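Local coordinates for uncharacterized protein (Equus caballus, PDB 5WF2) that probably associates, as the accessory subunit tepsin, with the adaptor-like complex AP-4 and may thereby act in vesicle trafficking at the trans-Golgi network, at residues L28-T33 against V51-L56; P105-L110 against N120-I125. All coordinates share one frame; numbering follows the deposited sequence.

How the contacts relate
Both contacts belong to the VHS/ENTH-like domain of tepsin, one all-helical piece of the longer protein, and each joins two helices that follow one another in the chain. Contact 1 comes first and pairs helix 25-35 with helix 44-56; contact 2 follows in series and pairs helix 96-111 with helix 117-132, the last helix of the chain. Their centres are 22 Å apart on opposite sides of the chain's centre, and their nearest atoms remain about 13 Å from each other, without touching. Helices 59-68 and 75-89 come between the two pairs in chain order, so the contacts lie in the first and the last pair of helices, one at each end of the helical array.

Contact 1: L28-T33 against V51-L56; sequences LSLVQT and VKECGL
Leu30 reaches from helix 25-35 to Glu53 and Cys54, neighbouring residues of helix 44-56, and makes every contact between the two segments. Its CB points toward the other helix without touching it, and CG, set opposite the backbone N (chi1 -179°), carries both methyls across. CD1 rests on the base of the glutamate side chain, 3.8 Å from Glu53 CB, and also comes near its CG. CD2 meets Glu53 CB as well, but its second partner is sulfur: Cys54 SG lies 4.0 Å from Leu30 CD2. Both methyls thus press on the same side of Glu53 CB. That side chain starts toward Leu30, then bends at chi2 (-55°) and leads its carboxylate away, so that only its aliphatic part joins the contact. Leu57 also touches Leu30, while Cys59 and Leu93 pack against Cys54. Cutting Leu30 back to an alanine would probably open a gap between these helices and take from Glu53 CB and Cys54 SG the methyls that cover them from this helix. The contact is apolar and small, 110 Å² of surface summed over both sides, and its cohesion comes from van der Waals packing, with the charged group kept outside it.

Contact 2: P105-L110 against N120-I125; sequences PRLQEL and NKATKI
Arg106 NH1 donates to Glu109 OE1 over 2.9 Å, a salt bridge beside Leu110, which lays its CD2 over one face of the guanidinium, toward the rim, and packs on Ala122 of the facing helix. The bond, between residues three apart on one helix, is moderately bent at 152° and uses the anti lone pair of OE1, which is tilted from the guanidinium plane. The guanidinium is also held through NH2, which bonds to the carbonyl oxygen of Leu70. The contact itself is apolar and centres on Ala122. Leu110 CB approaches Ala122 CB to 3.6 Å, and Leu107 CD2 sits 4.0 Å from the same Ala122 CB. The other methyl of Leu107 turns to the next helical turn, where CD1 meets Ile125 CG2 at 3.8 Å, the two side chains crossing at about a right angle. With CG1 of Ile125 beside the backbone N (chi1 -66°), CG2 is the branch that meets Leu107. Leu82 of helix 75-89 touches both Leu107 and Ile125, adding a third helix to the packing. The small alanine suits a close passage: the CA atoms of Leu107 and Ala122 are 5.5 Å apart and the segment axes approach to 8.4 Å. With 135° between their directions, consecutive helices 96-111 and 117-132 form a splayed helical hairpin, roughly antiparallel, consistent with the all-helical VHS/ENTH-like fold.

Contact 1: L28-T33 against V51-L56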
ATOM      1  N   LEU A  28       2.397  -1.872 -12.249  1.00 25.91           N
ATOM      2  CA  LEU A  28       0.941  -1.864 -12.263  1.00 27.30           C
ATOM      3  C   LEU A  28       0.384  -3.279 -12.212  1.00 29.17           C
ATOM      4  O   LEU A  28      -0.541  -3.562 -11.449  1.00 30.65           O
ATOM      5  CB  LEU A  28       0.431  -1.128 -13.487  1.00 27.32           C
ATOM      6  CG  LEU A  28      -1.101  -1.164 -13.618  1.00 32.95           C
ATOM      7  CD1 LEU A  28      -1.825  -0.541 -12.412  1.00 35.64           C
ATOM      8  CD2 LEU A  28      -1.533  -0.457 -14.871  1.00 34.25           C
ATOM      9  N   SER A  29       0.937  -4.182 -13.012  1.00 26.59           N
ATOM     10  CA  SER A  29       0.503  -5.577 -12.968  1.00 27.83           C
ATOM     11  C   SER A  29       0.633  -6.149 -11.573  1.00 29.70           C
ATOM     12  O   SER A  29      -0.246  -6.895 -11.124  1.00 27.07           O
ATOM     13  CB  SER A  29       1.321  -6.422 -13.937  1.00 29.84           C
ATOM     14  OG  SER A  29       1.270  -5.878 -15.251  1.00 35.95           O
ATOM     15  N   LEU A  30       1.737  -5.833 -10.877  1.00 26.15           N
ATOM     16  CA  LEU A  30       1.937  -6.340  -9.519  1.00 27.18           C
ATOM     17  C   LEU A  30       0.838  -5.845  -8.586  1.00 23.83           C
ATOM     18  O   LEU A  30       0.276  -6.614  -7.796  1.00 25.15           O
ATOM     19  CB  LEU A  30       3.315  -5.923  -8.979  1.00 23.03           C
ATOM     20  CG  LEU A  30       3.579  -6.446  -7.562  1.00 28.58           C
ATOM     21  CD1 LEU A  30       3.631  -7.983  -7.509  1.00 30.70           C
ATOM     22  CD2 LEU A  30       4.864  -5.824  -6.977  1.00 31.57           C
ATOM     23  N   VAL A  31       0.534  -4.552  -8.644  1.00 23.40           N
ATOM     24  CA  VAL A  31      -0.461  -3.982  -7.739  1.00 26.53           C
ATOM     25  C   VAL A  31      -1.836  -4.516  -8.068  1.00 24.34           C
ATOM     26  O   VAL A  31      -2.655  -4.760  -7.173  1.00 25.98           O
ATOM     27  CB  VAL A  31      -0.427  -2.452  -7.829  1.00 25.81           C
ATOM     28  CG1 VAL A  31      -1.643  -1.809  -7.166  1.00 28.88           C
ATOM     29  CG2 VAL A  31       0.879  -1.923  -7.203  1.00 27.19           C
ATOM     30  N   GLN A  32      -2.121  -4.694  -9.363  1.00 30.45           N
ATOM     31  CA  GLN A  32      -3.408  -5.272  -9.744  1.00 30.75           C
ATOM     32  C   GLN A  32      -3.521  -6.701  -9.227  1.00 30.33           C
ATOM     33  O   GLN A  32      -4.578  -7.109  -8.754  1.00 35.20           O
ATOM     34  CB  GLN A  32      -3.593  -5.198 -11.267  1.00 30.05           C
ATOM     35  CG  GLN A  32      -3.854  -3.805 -11.812  1.00 34.90           C
ATOM     36  CD  GLN A  32      -3.870  -3.730 -13.352  1.00 44.03           C
ATOM     37  OE1 GLN A  32      -3.238  -4.539 -14.048  1.00 39.97           O
ATOM     38  NE2 GLN A  32      -4.575  -2.727 -13.876  1.00 43.00           N
ATOM     39  N   THR A  33      -2.424  -7.459  -9.242  1.00 33.34           N
ATOM     40  CA  THR A  33      -2.454  -8.810  -8.692  1.00 33.17           C
ATOM     41  C   THR A  33      -2.726  -8.785  -7.196  1.00 34.97           C
ATOM     42  O   THR A  33      -3.616  -9.486  -6.693  1.00 34.25           O
ATOM     43  CB  THR A  33      -1.128  -9.532  -8.976  1.00 38.29           C
ATOM     44  OG1 THR A  33      -1.099  -9.974 -10.334  1.00 43.64           O
ATOM     45  CG2 THR A  33      -0.924 -10.752  -8.078  1.00 46.43           C
ATOM     46  N   VAL A  51       6.368  -8.723  -1.651  1.00 26.31           N
ATOM     47  CA  VAL A  51       7.618  -8.105  -1.209  1.00 28.78           C
ATOM     48  C   VAL A  51       8.807  -8.548  -2.067  1.00 27.61           C
ATOM     49  O   VAL A  51       9.693  -7.744  -2.396  1.00 28.20           O
ATOM     50  CB  VAL A  51       7.827  -8.425   0.271  1.00 28.25           C
ATOM     51  CG1 VAL A  51       9.218  -8.061   0.703  1.00 41.04           C
ATOM     52  CG2 VAL A  51       6.809  -7.662   1.047  1.00 34.65           C
ATOM     53  N   LYS A  52       8.875  -9.826  -2.402  1.00 27.27           N
ATOM     54  CA  LYS A  52       9.949 -10.317  -3.267  1.00 26.76           C
ATOM     55  C   LYS A  52       9.946  -9.591  -4.602  1.00 28.36           C
ATOM     56  O   LYS A  52      10.988  -9.093  -5.055  1.00 28.80           O
ATOM     57  CB  LYS A  52       9.791 -11.825  -3.469  1.00 30.05           C
ATOM     58  CG  LYS A  52      10.728 -12.396  -4.516  1.00 36.04           C
ATOM     59  CD  LYS A  52      10.966 -13.868  -4.275  1.00 44.59           C
ATOM     60  CE  LYS A  52      11.502 -14.552  -5.525  1.00 61.38           C
ATOM     61  NZ  LYS A  52      10.421 -15.242  -6.311  1.00 66.09           N
ATOM     62  N   GLU A  53       8.763  -9.462  -5.214  1.00 26.66           N
ATOM     63  CA  GLU A  53       8.666  -8.786  -6.502  1.00 31.75           C
ATOM     64  C   GLU A  53       8.974  -7.306  -6.381  1.00 29.52           C
ATOM     65  O   GLU A  53       9.611  -6.728  -7.263  1.00 32.81           O
ATOM     66  CB  GLU A  53       7.270  -8.974  -7.090  1.00 29.80           C
ATOM     67  CG  GLU A  53       6.963 -10.374  -7.582  1.00 36.59           C
ATOM     68  CD  GLU A  53       7.978 -10.884  -8.593  1.00 47.90           C
ATOM     69  OE1 GLU A  53       8.299 -10.136  -9.540  1.00 54.32           O
ATOM     70  OE2 GLU A  53       8.462 -12.029  -8.423  1.00 54.13           O
ATOM     71  N   CYS A  54       8.491  -6.658  -5.319  1.00 31.31           N
ATOM     72  CA  CYS A  54       8.871  -5.266  -5.079  1.00 29.64           C
ATOM     73  C   CYS A  54      10.378  -5.073  -5.143  1.00 30.17           C
ATOM     74  O   CYS A  54      10.861  -4.081  -5.694  1.00 34.16           O
ATOM     75  CB  CYS A  54       8.380  -4.802  -3.715  1.00 32.54           C
ATOM     76  SG  CYS A  54       6.674  -4.372  -3.722  1.00 36.71           S
ATOM     77  N   GLY A  55      11.127  -5.985  -4.534  1.00 29.51           N
ATOM     78  CA  GLY A  55      12.575  -5.906  -4.550  1.00 29.69           C
ATOM     79  C   GLY A  55      13.162  -5.911  -5.932  1.00 28.98           C
ATOM     80  O   GLY A  55      14.295  -5.456  -6.110  1.00 32.68           O
ATOM     81  N   LEU A  56      12.424  -6.414  -6.921  1.00 30.53           N
ATOM     82  CA  LEU A  56      12.944  -6.505  -8.277  1.00 29.32           C
ATOM     83  C   LEU A  56      12.487  -5.358  -9.161  1.00 31.45           C
ATOM     84  O   LEU A  56      13.051  -5.165 -10.241  1.00 35.02           O
ATOM     85  CB  LEU A  56      12.529  -7.856  -8.906  1.00 33.80           C
ATOM     86  CG  LEU A  56      13.062  -9.086  -8.162  1.00 33.77           C
ATOM     87  CD1 LEU A  56      12.467 -10.415  -8.692  1.00 39.38           C
ATOM     88  CD2 LEU A  56      14.583  -9.130  -8.209  1.00 33.16           C
TER

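Contact 2: P105-L110 against N120-I125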
ATOM      1  N   PRO A 105      -0.225  11.677   3.253  1.00 26.63           N
ATOM      2  CA  PRO A 105      -1.470  12.395   2.918  1.00 27.50           C
ATOM      3  C   PRO A 105      -2.681  11.506   2.753  1.00 27.73           C
ATOM      4  O   PRO A 105      -3.755  11.828   3.275  1.00 22.73           O
ATOM      5  CB  PRO A 105      -1.112  13.116   1.611  1.00 29.28           C
ATOM      6  CG  PRO A 105       0.335  13.314   1.688  1.00 32.92           C
ATOM      7  CD  PRO A 105       0.874  12.078   2.356  1.00 26.60           C
ATOM      8  N   ARG A 106      -2.553  10.405   2.021  1.00 23.90           N
ATOM      9  CA  ARG A 106      -3.702   9.549   1.808  1.00 24.23           C
ATOM     10  C   ARG A 106      -4.057   8.789   3.073  1.00 22.55           C
ATOM     11  O   ARG A 106      -5.242   8.623   3.391  1.00 21.23           O
ATOM     12  CB  ARG A 106      -3.460   8.591   0.650  1.00 24.72           C
ATOM     13  CG  ARG A 106      -4.717   7.791   0.251  1.00 25.55           C
ATOM     14  CD  ARG A 106      -5.961   8.719  -0.095  1.00 31.42           C
ATOM     15  NE  ARG A 106      -7.149   7.925  -0.416  1.00 34.35           N
ATOM     16  CZ  ARG A 106      -8.412   8.304  -0.199  1.00 34.52           C
ATOM     17  NH1 ARG A 106      -8.690   9.479   0.353  1.00 37.72           N
ATOM     18  NH2 ARG A 106      -9.409   7.473  -0.495  1.00 32.75           N
ATOM     19  N   LEU A 107      -3.058   8.355   3.834  1.00 20.49           N
ATOM     20  CA  LEU A 107      -3.350   7.720   5.119  1.00 20.26           C
ATOM     21  C   LEU A 107      -4.044   8.682   6.074  1.00 19.88           C
ATOM     22  O   LEU A 107      -4.957   8.275   6.810  1.00 21.49           O
ATOM     23  CB  LEU A 107      -2.069   7.183   5.744  1.00 21.17           C
ATOM     24  CG  LEU A 107      -1.444   5.965   5.075  1.00 20.51           C
ATOM     25  CD1 LEU A 107      -0.164   5.644   5.791  1.00 19.81           C
ATOM     26  CD2 LEU A 107      -2.405   4.765   5.194  1.00 23.67           C
ATOM     27  N   GLN A 108      -3.638   9.960   6.095  1.00 19.60           N
ATOM     28  CA  GLN A 108      -4.341  10.948   6.920  1.00 20.45           C
ATOM     29  C   GLN A 108      -5.798  11.106   6.474  1.00 22.27           C
ATOM     30  O   GLN A 108      -6.702  11.166   7.312  1.00 25.92           O
ATOM     31  CB  GLN A 108      -3.636  12.321   6.877  1.00 24.88           C
ATOM     32  CG  GLN A 108      -2.488  12.498   7.832  1.00 28.57           C
ATOM     33  CD  GLN A 108      -1.670  13.777   7.574  1.00 31.98           C
ATOM     34  OE1 GLN A 108      -1.769  14.398   6.512  1.00 35.24           O
ATOM     35  NE2 GLN A 108      -0.878  14.181   8.574  1.00 34.95           N
ATOM     36  N   GLU A 109      -6.041  11.179   5.167  1.00 26.09           N
ATOM     37  CA  GLU A 109      -7.411  11.277   4.665  1.00 29.26           C
ATOM     38  C   GLU A 109      -8.263  10.088   5.097  1.00 32.12           C
ATOM     39  O   GLU A 109      -9.408  10.257   5.556  1.00 25.47           O
ATOM     40  CB  GLU A 109      -7.408  11.394   3.151  1.00 29.21           C
ATOM     41  CG  GLU A 109      -6.996  12.775   2.659  1.00 30.42           C
ATOM     42  CD  GLU A 109      -6.676  12.826   1.184  1.00 38.61           C
ATOM     43  OE1 GLU A 109      -6.931  11.824   0.458  1.00 35.30           O
ATOM     44  OE2 GLU A 109      -6.150  13.883   0.761  1.00 45.08           O
ATOM     45  N   LEU A 110      -7.739   8.872   4.940  1.00 23.54           N
ATOM     46  CA  LEU A 110      -8.513   7.689   5.303  1.00 19.67           C
ATOM     47  C   LEU A 110      -8.749   7.629   6.803  1.00 24.36           C
ATOM     48  O   LEU A 110      -9.848   7.263   7.248  1.00 25.73           O
ATOM     49  CB  LEU A 110      -7.842   6.415   4.814  1.00 21.34           C
ATOM     50  CG  LEU A 110      -7.646   6.233   3.299  1.00 23.90           C
ATOM     51  CD1 LEU A 110      -6.907   4.992   2.998  1.00 27.67           C
ATOM     52  CD2 LEU A 110      -8.936   6.155   2.555  1.00 27.18           C
ATOM     53  N   ASN A 120      -9.779   2.246  10.323  1.00 25.84           N
ATOM     54  CA  ASN A 120      -8.995   1.680  11.404  1.00 29.24           C
ATOM     55  C   ASN A 120      -7.622   1.246  10.902  1.00 25.18           C
ATOM     56  O   ASN A 120      -6.592   1.523  11.532  1.00 26.01           O
ATOM     57  CB  ASN A 120      -9.738   0.489  12.028  1.00 30.99           C
ATOM     58  CG  ASN A 120      -8.949  -0.165  13.179  1.00 47.24           C
ATOM     59  OD1 ASN A 120      -8.589  -1.355  13.126  1.00 50.28           O
ATOM     60  ND2 ASN A 120      -8.677   0.616  14.223  1.00 40.04           N
ATOM     61  N   LYS A 121      -7.591   0.552   9.782  1.00 22.13           N
ATOM     62  CA  LYS A 121      -6.327   0.017   9.295  1.00 27.30           C
ATOM     63  C   LYS A 121      -5.399   1.142   8.843  1.00 23.16           C
ATOM     64  O   LYS A 121      -4.186   1.093   9.091  1.00 19.65           O
ATOM     65  CB  LYS A 121      -6.580  -0.982   8.166  1.00 22.40           C
ATOM     66  CG  LYS A 121      -5.297  -1.765   7.741  1.00 29.47           C
ATOM     67  CD  LYS A 121      -5.564  -2.897   6.714  1.00 33.68           C
ATOM     68  CE  LYS A 121      -4.682  -4.129   7.012  1.00 39.71           C
ATOM     69  NZ  LYS A 121      -3.300  -3.676   7.334  1.00 43.76           N
ATOM     70  N   ALA A 122      -5.940   2.156   8.168  1.00 22.27           N
ATOM     71  CA  ALA A 122      -5.114   3.297   7.772  1.00 20.99           C
ATOM     72  C   ALA A 122      -4.547   4.000   8.985  1.00 18.69           C
ATOM     73  O   ALA A 122      -3.407   4.476   8.963  1.00 19.34           O
ATOM     74  CB  ALA A 122      -5.948   4.274   6.954  1.00 23.52           C
ATOM     75  N   THR A 123      -5.341   4.111  10.047  1.00 22.83           N
ATOM     76  CA  THR A 123      -4.868   4.782  11.246  1.00 20.94           C
ATOM     77  C   THR A 123      -3.690   4.021  11.855  1.00 20.12           C
ATOM     78  O   THR A 123      -2.675   4.632  12.219  1.00 20.31           O
ATOM     79  CB  THR A 123      -6.003   4.943  12.259  1.00 25.49           C
ATOM     80  OG1 THR A 123      -7.061   5.750  11.701  1.00 24.46           O
ATOM     81  CG2 THR A 123      -5.500   5.622  13.512  1.00 28.98           C
ATOM     82  N   LYS A 124      -3.796   2.680  11.955  1.00 22.56           N
ATOM     83  CA  LYS A 124      -2.722   1.901  12.596  1.00 23.26           C
ATOM     84  C   LYS A 124      -1.441   1.978  11.788  1.00 20.30           C
ATOM     85  O   LYS A 124      -0.351   2.081  12.354  1.00 19.58           O
ATOM     86  CB  LYS A 124      -3.128   0.432  12.764  1.00 21.75           C
ATOM     87  CG  LYS A 124      -4.438   0.257  13.450  1.00 30.83           C
ATOM     88  CD  LYS A 124      -4.567  -1.071  14.210  1.00 30.21           C
ATOM     89  CE  LYS A 124      -4.623  -2.268  13.319  1.00 30.42           C
ATOM     90  NZ  LYS A 124      -5.153  -3.473  14.097  1.00 29.07           N
ATOM     91  N   ILE A 125      -1.557   1.961  10.459  1.00 20.73           N
ATOM     92  CA  ILE A 125      -0.378   2.075   9.608  1.00 18.56           C
ATOM     93  C   ILE A 125       0.270   3.441   9.805  1.00 20.08           C
ATOM     94  O   ILE A 125       1.494   3.566   9.906  1.00 20.86           O
ATOM     95  CB  ILE A 125      -0.752   1.861   8.136  1.00 21.26           C
ATOM     96  CG1 ILE A 125      -1.210   0.429   7.886  1.00 20.40           C
ATOM     97  CG2 ILE A 125       0.422   2.160   7.266  1.00 21.54           C
ATOM     98  CD1 ILE A 125      -1.845   0.150   6.554  1.00 23.66           C
TER